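Local coordinates for protein sulfate adenylyltransferase (Allochromatium vinosum, PDB 4DNX) that catalyses the adenylyl transfer from ATP to sulfate, giving adenosine 5'-phosphosulfate and diphosphate, as an enzyme of dissimilatory sulfur metabolism, at residues A[131-134]-A[138-141]; A[204-209]-A[340-345]; A[279-284]-A[290-295]. One frame throughout, in Å; residues are numbered along the deposited sequence. Where two conformers were deposited one is given.

Contact 1. Residues A[131-134]-A[138-141]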
ATOM      1  N   MET A 131     -21.451   7.193  28.991  1.00 20.82           N
ATOM      2  CA  MET A 131     -20.559   6.605  27.956  1.00 19.63           C
ATOM      3  C   MET A 131     -19.073   6.777  28.356  1.00 19.74           C
ATOM      4  O   MET A 131     -18.289   5.855  28.187  1.00 19.22           O
ATOM      5  CB  MET A 131     -20.821   7.217  26.555  1.00 19.86           C
ATOM      6  CG  MET A 131     -22.172   6.788  25.929  1.00 20.40           C
ATOM      7  SD  MET A 131     -22.412   7.246  24.243  1.00 21.39           S
ATOM      8  CE  MET A 131     -22.724   9.031  24.403  1.00 21.09           C
ATOM      9  N   THR A 132     -18.716   7.948  28.906  1.00 19.47           N
ATOM     10  CA  THR A 132     -17.348   8.246  29.342  1.00 19.25           C
ATOM     11  C   THR A 132     -16.876   7.274  30.439  1.00 20.08           C
ATOM     12  O   THR A 132     -15.822   6.640  30.273  1.00 19.50           O
ATOM     13  CB  THR A 132     -17.263   9.699  29.891  1.00 20.44           C
ATOM     14  OG1 THR A 132     -17.504  10.595  28.804  1.00 19.48           O
ATOM     15  CG2 THR A 132     -15.900   9.987  30.460  1.00 20.33           C
ATOM     16  N   GLU A 133     -17.656   7.140  31.502  1.00 22.03           N
ATOM     17  CA  GLU A 133     -17.295   6.250  32.605  1.00 23.75           C
ATOM     18  C   GLU A 133     -17.178   4.778  32.136  1.00 23.21           C
ATOM     19  O   GLU A 133     -16.260   4.060  32.549  1.00 23.86           O
ATOM     20  CB  GLU A 133     -18.289   6.388  33.762  1.00 28.89           C
ATOM     21  CG  GLU A 133     -17.829   5.624  34.980  1.00 36.48           C
ATOM     22  CD  GLU A 133     -18.204   4.151  34.890  1.00 42.14           C
ATOM     23  OE1 GLU A 133     -17.441   3.284  35.402  1.00 47.84           O
ATOM     24  OE2 GLU A 133     -19.268   3.867  34.289  1.00 45.88           O
ATOM     25  N   GLN A 134     -18.078   4.347  31.266  1.00 22.13           N
ATOM     26  CA  GLN A 134     -18.070   2.953  30.778  1.00 22.35           C
ATOM     27  C   GLN A 134     -16.901   2.640  29.823  1.00 21.81           C
ATOM     28  O   GLN A 134     -16.252   1.574  29.927  1.00 21.18           O
ATOM     29  CB  GLN A 134     -19.420   2.605  30.123  1.00 23.50           C
ATOM     30  CG  GLN A 134     -20.577   2.556  31.117  1.00 28.26           C
ATOM     31  CD  GLN A 134     -20.505   1.324  31.991  1.00 31.43           C
ATOM     32  OE1 GLN A 134     -20.781   0.216  31.540  1.00 33.96           O
ATOM     33  NE2 GLN A 134     -20.106   1.501  33.225  1.00 33.75           N
ATOM     34  N   THR A 138     -13.249   5.807  33.997  1.00 24.65           N
ATOM     35  CA  THR A 138     -13.028   6.918  34.923  1.00 26.51           C
ATOM     36  C   THR A 138     -13.771   8.132  34.416  1.00 27.64           C
ATOM     37  O   THR A 138     -14.125   8.204  33.224  1.00 27.00           O
ATOM     38  CB  THR A 138     -11.532   7.307  35.010  1.00 26.56           C
ATOM     39  OG1 THR A 138     -11.380   8.340  35.999  1.00 27.00           O
ATOM     40  CG2 THR A 138     -11.019   7.827  33.681  1.00 27.16           C
ATOM     41  N   SER A 139     -13.961   9.095  35.322  1.00 29.30           N
ATOM     42  CA  SER A 139     -14.564  10.361  34.952  0.70 31.71           C
ATOM     43  C   SER A 139     -13.537  11.494  35.026  1.00 32.20           C
ATOM     44  O   SER A 139     -13.847  12.651  34.720  1.00 32.98           O
ATOM     45  CB  SER A 139     -15.768  10.641  35.860  0.70 33.96           C
ATOM     46  OG  SER A 139     -16.842   9.784  35.504  0.70 34.77           O
ATOM     47  N   ASP A 140     -12.311  11.145  35.416  1.00 29.82           N
ATOM     48  CA  ASP A 140     -11.237  12.117  35.606  1.00 31.26           C
ATOM     49  C   ASP A 140     -10.954  12.901  34.322  1.00 30.07           C
ATOM     50  O   ASP A 140     -10.588  12.300  33.323  1.00 27.64           O
ATOM     51  CB  ASP A 140      -9.975  11.385  36.061  1.00 31.99           C
ATOM     52  CG  ASP A 140      -8.868  12.315  36.488  1.00 35.35           C
ATOM     53  OD1 ASP A 140      -8.964  13.551  36.310  1.00 35.48           O
ATOM     54  OD2 ASP A 140      -7.879  11.785  37.024  1.00 39.69           O
ATOM     55  N   PRO A 141     -11.149  14.222  34.332  1.00 31.73           N
ATOM     56  CA  PRO A 141     -10.755  15.041  33.175  1.00 32.04           C
ATOM     57  C   PRO A 141      -9.246  15.073  32.874  1.00 32.24           C
ATOM     58  O   PRO A 141      -8.858  15.553  31.809  1.00 35.94           O
ATOM     59  CB  PRO A 141     -11.234  16.452  33.546  1.00 32.76           C
ATOM     60  CG  PRO A 141     -11.781  16.371  34.943  1.00 34.21           C
ATOM     61  CD  PRO A 141     -11.404  15.056  35.527  1.00 33.84           C
TER
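Thr132 OG1 is gripped twice, by Met128 O one turn back in helix 125-136 and by the side-chain amide ND2 of Asn150, while the methyl of the same residue faces the loop. The carbonyl can only accept and the amide nitrogen can only donate, so the hydroxyl gives its proton to the helix and takes one from Asn150. With OG1 set beside the backbone N (chi1 -66°), CG2 points the other way and its tip lies 3.7 Å from Thr138 O. That carbonyl is buried by the contact and has no hydrogen-bond partner. Val146 of helix 144-149 touches both threonine side chains. One residue on, Glu133 O and Thr138 N come within 3.8 Å of each other without bonding. Glu133 CB lies 4.1 Å from the hydroxyl OG of Ser139, a loose contact. The Glu133 chain bends at chi2, and its OE2 takes a nearly straight bond of 2.7 Å from Gln134 NE2 through its syn lone pair, lying in the plane of the Gln134 amide. The loop is shaped from within: Thr138 OG1, anti to its own N (chi1 -176°), accepts from Asp140 N at 3.0 Å and 169°, an ST turn. Asp140 OD1 then receives Lys142 N as the chain approaches helix 144-149. The polar bonds described run within each segment or to residues outside the contact; none joins the two segments. What passes between helix and loop is van der Waals contact, and the buried Thr138 O meets a methyl, probably at a small energetic cost.

Contact 2. Residues A[204-209]-A[340-345]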
ATOM      1  N   MET A 204      11.919  -1.701  17.454  1.00 14.94           N
ATOM      2  CA  MET A 204      11.856  -2.866  18.328  1.00 14.84           C
ATOM      3  C   MET A 204      13.288  -3.297  18.651  1.00 15.52           C
ATOM      4  O   MET A 204      14.070  -3.598  17.747  1.00 16.24           O
ATOM      5  CB  MET A 204      11.101  -3.982  17.612  1.00 15.13           C
ATOM      6  CG  MET A 204       9.589  -3.703  17.537  1.00 14.99           C
ATOM      7  SD  MET A 204       8.827  -4.887  16.418  1.00 18.02           S
ATOM      8  CE  MET A 204       9.096  -6.433  17.317  1.00 19.03           C
ATOM      9  N   HIS A 205      13.642  -3.253  19.939  1.00 15.59           N
ATOM     10  CA  HIS A 205      14.906  -3.794  20.391  1.00 15.84           C
ATOM     11  C   HIS A 205      14.748  -5.256  20.786  1.00 16.42           C
ATOM     12  O   HIS A 205      13.708  -5.883  20.479  1.00 15.30           O
ATOM     13  CB  HIS A 205      15.490  -2.874  21.475  1.00 17.10           C
ATOM     14  CG  HIS A 205      15.870  -1.557  20.898  1.00 18.32           C
ATOM     15  ND1 HIS A 205      16.961  -1.405  20.071  1.00 19.75           N
ATOM     16  CD2 HIS A 205      15.225  -0.366  20.901  1.00 18.95           C
ATOM     17  CE1 HIS A 205      17.011  -0.157  19.639  1.00 20.50           C
ATOM     18  NE2 HIS A 205      15.978   0.498  20.145  1.00 19.62           N
ATOM     19  N   ARG A 206      15.797  -5.831  21.353  1.00 16.96           N
ATOM     20  CA  ARG A 206      15.814  -7.279  21.532  1.00 19.18           C
ATOM     21  C   ARG A 206      14.694  -7.814  22.392  1.00 19.05           C
ATOM     22  O   ARG A 206      14.239  -8.953  22.179  1.00 18.10           O
ATOM     23  CB  ARG A 206      17.190  -7.770  22.002  1.00 21.84           C
ATOM     24  CG  ARG A 206      17.834  -8.520  20.883  1.00 26.01           C
ATOM     25  CD  ARG A 206      19.127  -9.182  21.312  1.00 27.98           C
ATOM     26  NE  ARG A 206      18.833 -10.462  21.949  1.00 32.28           N
ATOM     27  CZ  ARG A 206      19.764 -11.289  22.418  1.00 36.89           C
ATOM     28  NH1 ARG A 206      21.046 -10.964  22.334  1.00 35.68           N
ATOM     29  NH2 ARG A 206      19.412 -12.433  22.990  1.00 37.17           N
ATOM     30  N   ALA A 207      14.236  -7.014  23.358  1.00 19.74           N
ATOM     31  CA  ALA A 207      13.163  -7.472  24.260  1.00 20.58           C
ATOM     32  C   ALA A 207      11.865  -7.708  23.493  1.00 19.41           C
ATOM     33  O   ALA A 207      11.179  -8.718  23.710  1.00 19.55           O
ATOM     34  CB  ALA A 207      12.947  -6.457  25.382  1.00 22.02           C
ATOM     35  N   HIS A 208      11.534  -6.769  22.611  1.00 17.94           N
ATOM     36  CA  HIS A 208      10.271  -6.853  21.854  1.00 18.05           C
ATOM     37  C   HIS A 208      10.393  -7.857  20.754  1.00 17.77           C
ATOM     38  O   HIS A 208       9.432  -8.575  20.466  1.00 15.25           O
ATOM     39  CB  HIS A 208       9.858  -5.478  21.322  1.00 20.71           C
ATOM     40  CG  HIS A 208       9.255  -4.612  22.387  1.00 27.53           C
ATOM     41  ND1 HIS A 208       9.199  -3.241  22.299  1.00 36.42           N
ATOM     42  CD2 HIS A 208       8.692  -4.937  23.579  1.00 32.92           C
ATOM     43  CE1 HIS A 208       8.643  -2.752  23.396  1.00 38.06           C
ATOM     44  NE2 HIS A 208       8.323  -3.761  24.188  1.00 36.06           N
ATOM     45  N   GLU A 209      11.598  -7.958  20.183  1.00 18.26           N
ATOM     46  CA  GLU A 209      11.875  -8.943  19.133  1.00 16.60           C
ATOM     47  C   GLU A 209      11.673 -10.353  19.698  1.00 17.69           C
ATOM     48  O   GLU A 209      10.988 -11.213  19.089  1.00 16.64           O
ATOM     49  CB  GLU A 209      13.326  -8.772  18.669  1.00 17.27           C
ATOM     50  CG  GLU A 209      13.829  -9.875  17.768  1.00 17.65           C
ATOM     51  CD  GLU A 209      15.346  -9.858  17.563  1.00 20.73           C
ATOM     52  OE1 GLU A 209      16.028  -8.776  17.665  1.00 19.95           O
ATOM     53  OE2 GLU A 209      15.870 -10.958  17.303  1.00 21.57           O
ATOM     54  N   GLY A 340      21.243 -17.509  28.576  1.00 30.35           N
ATOM     55  CA  GLY A 340      21.819 -16.774  27.441  1.00 30.41           C
ATOM     56  C   GLY A 340      20.817 -16.262  26.438  1.00 30.44           C
ATOM     57  O   GLY A 340      21.075 -16.236  25.234  1.00 30.80           O
ATOM     58  N   ARG A 341      19.666 -15.802  26.925  1.00 28.20           N
ATOM     59  CA  ARG A 341      18.676 -15.251  26.068  1.00 28.30           C
ATOM     60  C   ARG A 341      17.666 -14.479  26.888  1.00 25.21           C
ATOM     61  O   ARG A 341      17.623 -14.592  28.117  1.00 24.42           O
ATOM     62  CB  ARG A 341      17.953 -16.346  25.276  1.00 31.26           C
ATOM     63  CG  ARG A 341      17.258 -17.388  26.123  1.00 35.89           C
ATOM     64  CD  ARG A 341      16.589 -18.348  25.147  1.00 42.92           C
ATOM     65  NE  ARG A 341      15.284 -18.780  25.617  1.00 46.65           N
ATOM     66  CZ  ARG A 341      15.092 -19.843  26.387  1.00 48.17           C
ATOM     67  NH1 ARG A 341      16.121 -20.585  26.766  1.00 47.98           N
ATOM     68  NH2 ARG A 341      13.863 -20.160  26.772  1.00 51.13           N
ATOM     69  N   VAL A 342      16.867 -13.716  26.161  1.00 23.31           N
ATOM     70  CA  VAL A 342      15.797 -12.928  26.726  1.00 22.23           C
ATOM     71  C   VAL A 342      14.617 -13.849  27.057  1.00 21.99           C
ATOM     72  O   VAL A 342      14.230 -14.690  26.238  1.00 21.74           O
ATOM     73  CB  VAL A 342      15.428 -11.810  25.770  1.00 22.11           C
ATOM     74  CG1 VAL A 342      14.221 -11.053  26.296  1.00 21.08           C
ATOM     75  CG2 VAL A 342      16.632 -10.862  25.609  1.00 24.83           C
ATOM     76  N   VAL A 343      14.090 -13.717  28.269  1.00 21.96           N
ATOM     77  CA  VAL A 343      12.938 -14.513  28.699  1.00 23.28           C
ATOM     78  C   VAL A 343      11.911 -13.599  29.387  1.00 23.86           C
ATOM     79  O   VAL A 343      12.247 -12.479  29.821  1.00 24.09           O
ATOM     80  CB  VAL A 343      13.338 -15.656  29.663  1.00 23.98           C
ATOM     81  CG1 VAL A 343      14.216 -16.686  28.947  1.00 23.90           C
ATOM     82  CG2 VAL A 343      14.069 -15.132  30.928  1.00 25.07           C
ATOM     83  N   MET A 344      10.677 -14.083  29.490  1.00 23.75           N
ATOM     84  CA  MET A 344       9.723 -13.504  30.437  1.00 25.18           C
ATOM     85  C   MET A 344      10.096 -13.993  31.841  1.00 26.94           C
ATOM     86  O   MET A 344      10.151 -15.193  32.127  1.00 26.06           O
ATOM     87  CB  MET A 344       8.283 -13.889  30.080  1.00 25.74           C
ATOM     88  CG  MET A 344       7.653 -12.890  29.138  1.00 26.85           C
ATOM     89  SD  MET A 344       6.031 -13.431  28.561  1.00 28.70           S
ATOM     90  CE  MET A 344       6.395 -14.932  27.647  1.00 33.23           C
ATOM     91  N   MET A 345      10.350 -13.046  32.731  1.00 28.95           N
ATOM     92  CA  MET A 345      10.812 -13.369  34.079  1.00 33.42           C
ATOM     93  C   MET A 345       9.879 -14.350  34.808  1.00 34.96           C
ATOM     94  O   MET A 345      10.334 -15.286  35.478  1.00 34.54           O
ATOM     95  CB  MET A 345      11.005 -12.080  34.868  1.00 35.25           C
ATOM     96  CG  MET A 345      11.969 -11.091  34.199  1.00 36.68           C
ATOM     97  SD  MET A 345      12.491  -9.783  35.329  1.00 41.48           S
ATOM     98  CE  MET A 345      11.188  -8.607  35.049  1.00 38.79           C
TER
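A charged guanidinium lies against hydrocarbon here: Arg206 NH2 approaches Val342 CG2 to 4.1 Å and Arg341 CA to 4.2 Å, with no hydrogen bond joining the two segments. The Arg206 chain leaves helix 206-219 in the direction of the strand, with an unusual chi1 of -110°, then bends at chi3 and brings NH2 obliquely alongside the valine branch CG2. Its other amino nitrogen, NH1, bonds to Pro376 O, and NE makes a long, weak ion pair with Glu210 OE1. Arg341 sends its own charge the other way, so that its CZ stands 10.5 Å from Arg206 CZ; Val343 CG1 sits 3.8 Å above one face of this second guanidinium, offset toward its rim. Val342 turns its side chain toward the helix. CG1 settles 4.3 Å from Ala207 CA, an approach consistent with the small alanine side chain, and Thr333 of the adjoining strand touches both residues. Gly340 and Arg341 form a G1 beta bulge opposite Ser336, closing the hairpin of strands 333-336 and 341-344. His205, at the N-cap, and His208 give this helix start the HxxH pattern familiar in nucleotidyltransferases of this family. The contact therefore joins a small antiparallel sheet to the first turn of that helix by loose van der Waals contact of Val342 with Ala207 and the Arg206 guanidinium, while NH1 of that arginine bonds to Pro376 O.

Contact 3. Residues A[279-284]-A[290-295]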
ATOM      1  N   LEU A 279     -11.020  -3.701  21.568  1.00 12.33           N
ATOM      2  CA  LEU A 279     -11.081  -3.127  20.218  1.00 12.12           C
ATOM      3  C   LEU A 279      -9.903  -3.605  19.349  1.00 11.17           C
ATOM      4  O   LEU A 279     -10.095  -4.002  18.177  1.00 10.74           O
ATOM      5  CB  LEU A 279     -11.088  -1.600  20.307  1.00 12.71           C
ATOM      6  CG  LEU A 279     -11.242  -0.926  18.950  1.00 12.96           C
ATOM      7  CD1 LEU A 279     -12.615  -1.292  18.318  1.00 12.58           C
ATOM      8  CD2 LEU A 279     -11.093   0.614  19.130  1.00 13.45           C
ATOM      9  N   HIS A 280      -8.687  -3.572  19.929  1.00 11.86           N
ATOM     10  CA  HIS A 280      -7.468  -4.097  19.267  1.00 12.08           C
ATOM     11  C   HIS A 280      -7.620  -5.537  18.823  1.00 12.41           C
ATOM     12  O   HIS A 280      -7.281  -5.839  17.687  1.00 13.60           O
ATOM     13  CB  HIS A 280      -6.277  -4.002  20.201  1.00 13.17           C
ATOM     14  CG  HIS A 280      -5.767  -2.614  20.409  1.00 15.49           C
ATOM     15  ND1 HIS A 280      -4.804  -2.329  21.367  1.00 16.77           N
ATOM     16  CD2 HIS A 280      -6.073  -1.440  19.808  1.00 15.58           C
ATOM     17  CE1 HIS A 280      -4.535  -1.030  21.328  1.00 18.29           C
ATOM     18  NE2 HIS A 280      -5.286  -0.469  20.388  1.00 17.62           N
ATOM     19  N   ALA A 281      -8.144  -6.402  19.697  1.00 11.44           N
ATOM     20  CA  ALA A 281      -8.378  -7.810  19.340  1.00 11.87           C
ATOM     21  C   ALA A 281      -9.386  -7.921  18.192  1.00 12.64           C
ATOM     22  O   ALA A 281      -9.198  -8.693  17.223  1.00 12.17           O
ATOM     23  CB  ALA A 281      -8.803  -8.632  20.574  1.00 12.89           C
ATOM     24  N   TYR A 282     -10.425  -7.097  18.261  1.00 12.17           N
ATOM     25  CA  TYR A 282     -11.464  -7.116  17.235  1.00 12.21           C
ATOM     26  C   TYR A 282     -10.885  -6.833  15.841  1.00 11.87           C
ATOM     27  O   TYR A 282     -11.091  -7.643  14.898  1.00 11.60           O
ATOM     28  CB  TYR A 282     -12.484  -6.058  17.604  1.00 12.06           C
ATOM     29  CG  TYR A 282     -13.711  -6.027  16.695  1.00 11.13           C
ATOM     30  CD1 TYR A 282     -13.637  -5.463  15.418  1.00 11.33           C
ATOM     31  CD2 TYR A 282     -14.912  -6.531  17.146  1.00 12.53           C
ATOM     32  CE1 TYR A 282     -14.785  -5.465  14.571  1.00 11.18           C
ATOM     33  CE2 TYR A 282     -16.064  -6.531  16.352  1.00 11.95           C
ATOM     34  CZ  TYR A 282     -15.980  -5.995  15.058  1.00 11.51           C
ATOM     35  OH  TYR A 282     -17.114  -6.020  14.272  1.00 12.53           O
ATOM     36  N   PHE A 283     -10.150  -5.729  15.690  1.00 10.18           N
ATOM     37  CA  PHE A 283      -9.652  -5.405  14.353  1.00 10.69           C
ATOM     38  C   PHE A 283      -8.491  -6.279  13.870  1.00 10.53           C
ATOM     39  O   PHE A 283      -8.314  -6.471  12.655  1.00 11.18           O
ATOM     40  CB  PHE A 283      -9.474  -3.895  14.083  1.00 10.80           C
ATOM     41  CG  PHE A 283      -8.381  -3.190  14.846  1.00 10.89           C
ATOM     42  CD1 PHE A 283      -7.053  -3.241  14.416  1.00  9.88           C
ATOM     43  CD2 PHE A 283      -8.740  -2.296  15.866  1.00 10.86           C
ATOM     44  CE1 PHE A 283      -6.042  -2.468  15.104  1.00 11.38           C
ATOM     45  CE2 PHE A 283      -7.776  -1.529  16.564  1.00 11.46           C
ATOM     46  CZ  PHE A 283      -6.421  -1.599  16.171  1.00 11.91           C
ATOM     47  N   ARG A 284      -7.780  -6.870  14.834  1.00 11.09           N
ATOM     48  CA  ARG A 284      -6.720  -7.806  14.472  1.00 12.65           C
ATOM     49  C   ARG A 284      -7.315  -9.104  13.959  1.00 11.25           C
ATOM     50  O   ARG A 284      -6.722  -9.776  13.097  1.00 11.58           O
ATOM     51  CB  ARG A 284      -5.760  -8.043  15.649  1.00 14.69           C
ATOM     52  CG  ARG A 284      -4.507  -7.163  15.620  1.00 20.48           C
ATOM     53  CD  ARG A 284      -4.845  -5.776  15.711  1.00 20.57           C
ATOM     54  NE  ARG A 284      -3.767  -4.750  15.634  1.00 20.21           N
ATOM     55  CZ  ARG A 284      -3.381  -3.904  16.598  1.00 19.71           C
ATOM     56  NH1 ARG A 284      -3.800  -4.023  17.856  1.00 22.60           N
ATOM     57  NH2 ARG A 284      -2.552  -2.896  16.295  1.00 15.31           N
ATOM     58  N   THR A 290      -4.513 -14.715  14.187  1.00 13.41           N
ATOM     59  CA  THR A 290      -5.120 -15.727  15.030  1.00 13.97           C
ATOM     60  C   THR A 290      -4.799 -15.521  16.515  1.00 13.81           C
ATOM     61  O   THR A 290      -5.486 -16.097  17.383  1.00 13.92           O
ATOM     62  CB  THR A 290      -4.711 -17.174  14.595  1.00 15.29           C
ATOM     63  OG1 THR A 290      -3.291 -17.304  14.641  1.00 14.34           O
ATOM     64  CG2 THR A 290      -5.179 -17.522  13.194  1.00 15.54           C
ATOM     65  N   HIS A 291      -3.735 -14.762  16.795  1.00 13.68           N
ATOM     66  CA  HIS A 291      -3.233 -14.517  18.148  1.00 13.70           C
ATOM     67  C   HIS A 291      -2.818 -13.049  18.257  1.00 13.53           C
ATOM     68  O   HIS A 291      -2.317 -12.481  17.293  1.00 15.68           O
ATOM     69  CB  HIS A 291      -2.041 -15.438  18.423  1.00 15.07           C
ATOM     70  CG  HIS A 291      -2.427 -16.878  18.486  1.00 15.90           C
ATOM     71  ND1 HIS A 291      -2.592 -17.661  17.356  1.00 16.89           N
ATOM     72  CD2 HIS A 291      -2.733 -17.672  19.538  1.00 16.97           C
ATOM     73  CE1 HIS A 291      -2.976 -18.871  17.709  1.00 17.37           C
ATOM     74  NE2 HIS A 291      -3.068 -18.906  19.028  1.00 17.83           N
ATOM     75  N   PHE A 292      -2.989 -12.449  19.421  1.00 12.88           N
ATOM     76  CA  PHE A 292      -2.655 -11.063  19.637  1.00 12.42           C
ATOM     77  C   PHE A 292      -1.922 -10.935  20.959  1.00 13.03           C
ATOM     78  O   PHE A 292      -2.393 -11.457  21.971  1.00 13.69           O
ATOM     79  CB  PHE A 292      -3.947 -10.211  19.689  1.00 13.71           C
ATOM     80  CG  PHE A 292      -3.707  -8.758  20.029  1.00 14.76           C
ATOM     81  CD1 PHE A 292      -2.708  -8.033  19.404  1.00 14.72           C
ATOM     82  CD2 PHE A 292      -4.547  -8.110  20.935  1.00 16.36           C
ATOM     83  CE1 PHE A 292      -2.489  -6.655  19.708  1.00 15.74           C
ATOM     84  CE2 PHE A 292      -4.349  -6.773  21.246  1.00 16.18           C
ATOM     85  CZ  PHE A 292      -3.331  -6.039  20.636  1.00 15.38           C
ATOM     86  N   ILE A 293      -0.764 -10.282  20.945  1.00 12.86           N
ATOM     87  CA  ILE A 293       0.061 -10.157  22.165  1.00 13.41           C
ATOM     88  C   ILE A 293      -0.450  -8.957  22.988  1.00 13.95           C
ATOM     89  O   ILE A 293      -0.508  -7.813  22.486  1.00 13.57           O
ATOM     90  CB  ILE A 293       1.521  -9.885  21.803  1.00 13.83           C
ATOM     91  CG1 ILE A 293       2.144 -11.113  21.145  1.00 14.18           C
ATOM     92  CG2 ILE A 293       2.381  -9.494  23.061  1.00 15.19           C
ATOM     93  CD1 ILE A 293       3.552 -10.862  20.578  1.00 14.20           C
ATOM     94  N   ILE A 294      -0.737  -9.218  24.257  1.00 14.03           N
ATOM     95  CA  ILE A 294      -1.141  -8.170  25.228  1.00 14.52           C
ATOM     96  C   ILE A 294      -0.237  -8.353  26.446  1.00 15.24           C
ATOM     97  O   ILE A 294      -0.270  -9.380  27.097  1.00 15.69           O
ATOM     98  CB  ILE A 294      -2.628  -8.349  25.654  1.00 15.81           C
ATOM     99  CG1 ILE A 294      -3.530  -8.210  24.420  1.00 15.34           C
ATOM    100  CG2 ILE A 294      -3.050  -7.352  26.845  1.00 16.30           C
ATOM    101  CD1 ILE A 294      -5.017  -8.126  24.704  1.00 16.54           C
ATOM    102  N   GLY A 295       0.571  -7.344  26.718  1.00 15.30           N
ATOM    103  CA  GLY A 295       1.451  -7.317  27.895  1.00 16.97           C
ATOM    104  C   GLY A 295       0.905  -6.512  29.067  1.00 18.50           C
ATOM    105  O   GLY A 295      -0.296  -6.264  29.155  1.00 21.01           O
TER
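Phe292 has CG anti to its backbone N (chi1 175°), which carries the ring off strand 291-294 toward helix 274-287, while Arg284 bends at chi2 to fold its guanidinium down to the outer end of that ring. NH1 of Arg284 reaches both Phe292 CZ and Phe292 CE1 at 3.5 Å, the two planes inclined by 38°. On the neighbouring part of the ring, Phe292 CE2 presses on His280 CB, also at 3.5 Å, and closer to the strand Phe292 CD2 meets the methyl CB of Ala281 at 4.3 Å. His280, Ala281 and, one turn on, Arg284 meet the one phenyl ring. The polar ends are tied further off: Arg284 NE bonds to His227 ND1 and NH2 to Gln199 OE1, and His280 ND1 pairs with NE2 of His298, whose ring also meets Phe292. Phe283 CE1 lies 3.2 Å above one face of the Arg284 guanidinium, toward its rim. With an alanine at Phe292, the loss of the ring would probably open a gap between helix and sheet and take away the surface on which His280 CB and Arg284 NH1 rest. The segment axes pass 9.0 Å apart and run nearly antiparallel, at 154°. This is the returning half of a beta-alpha-beta crossover, in which strand 260-266 at one sheet edge leads through helix 274-287 to strand 291-294, as expected of the parallel sheet of a Rossmann-like fold.

Contact 3 is buried, its centre about 9 Å from that of the chain, whereas contacts 1 and 2, partly buried, lie about 21 and 23 Å out. Contact 1 belongs to the PUA-like region, with nearest atoms about 11 Å from contact 3 and about 24 Å from contact 2. The other two share the ATP-sulfurylase region: helix 206-219, which starts in contact 2, also packs on Ile293 of the strand in contact 3. None has a hydrogen bond between its segments. An aromatic ring is the main group of the interior interface, a valine beside an arginine of the helix-to-sheet one, and a threonine methyl against a carbonyl of the helix-to-loop one.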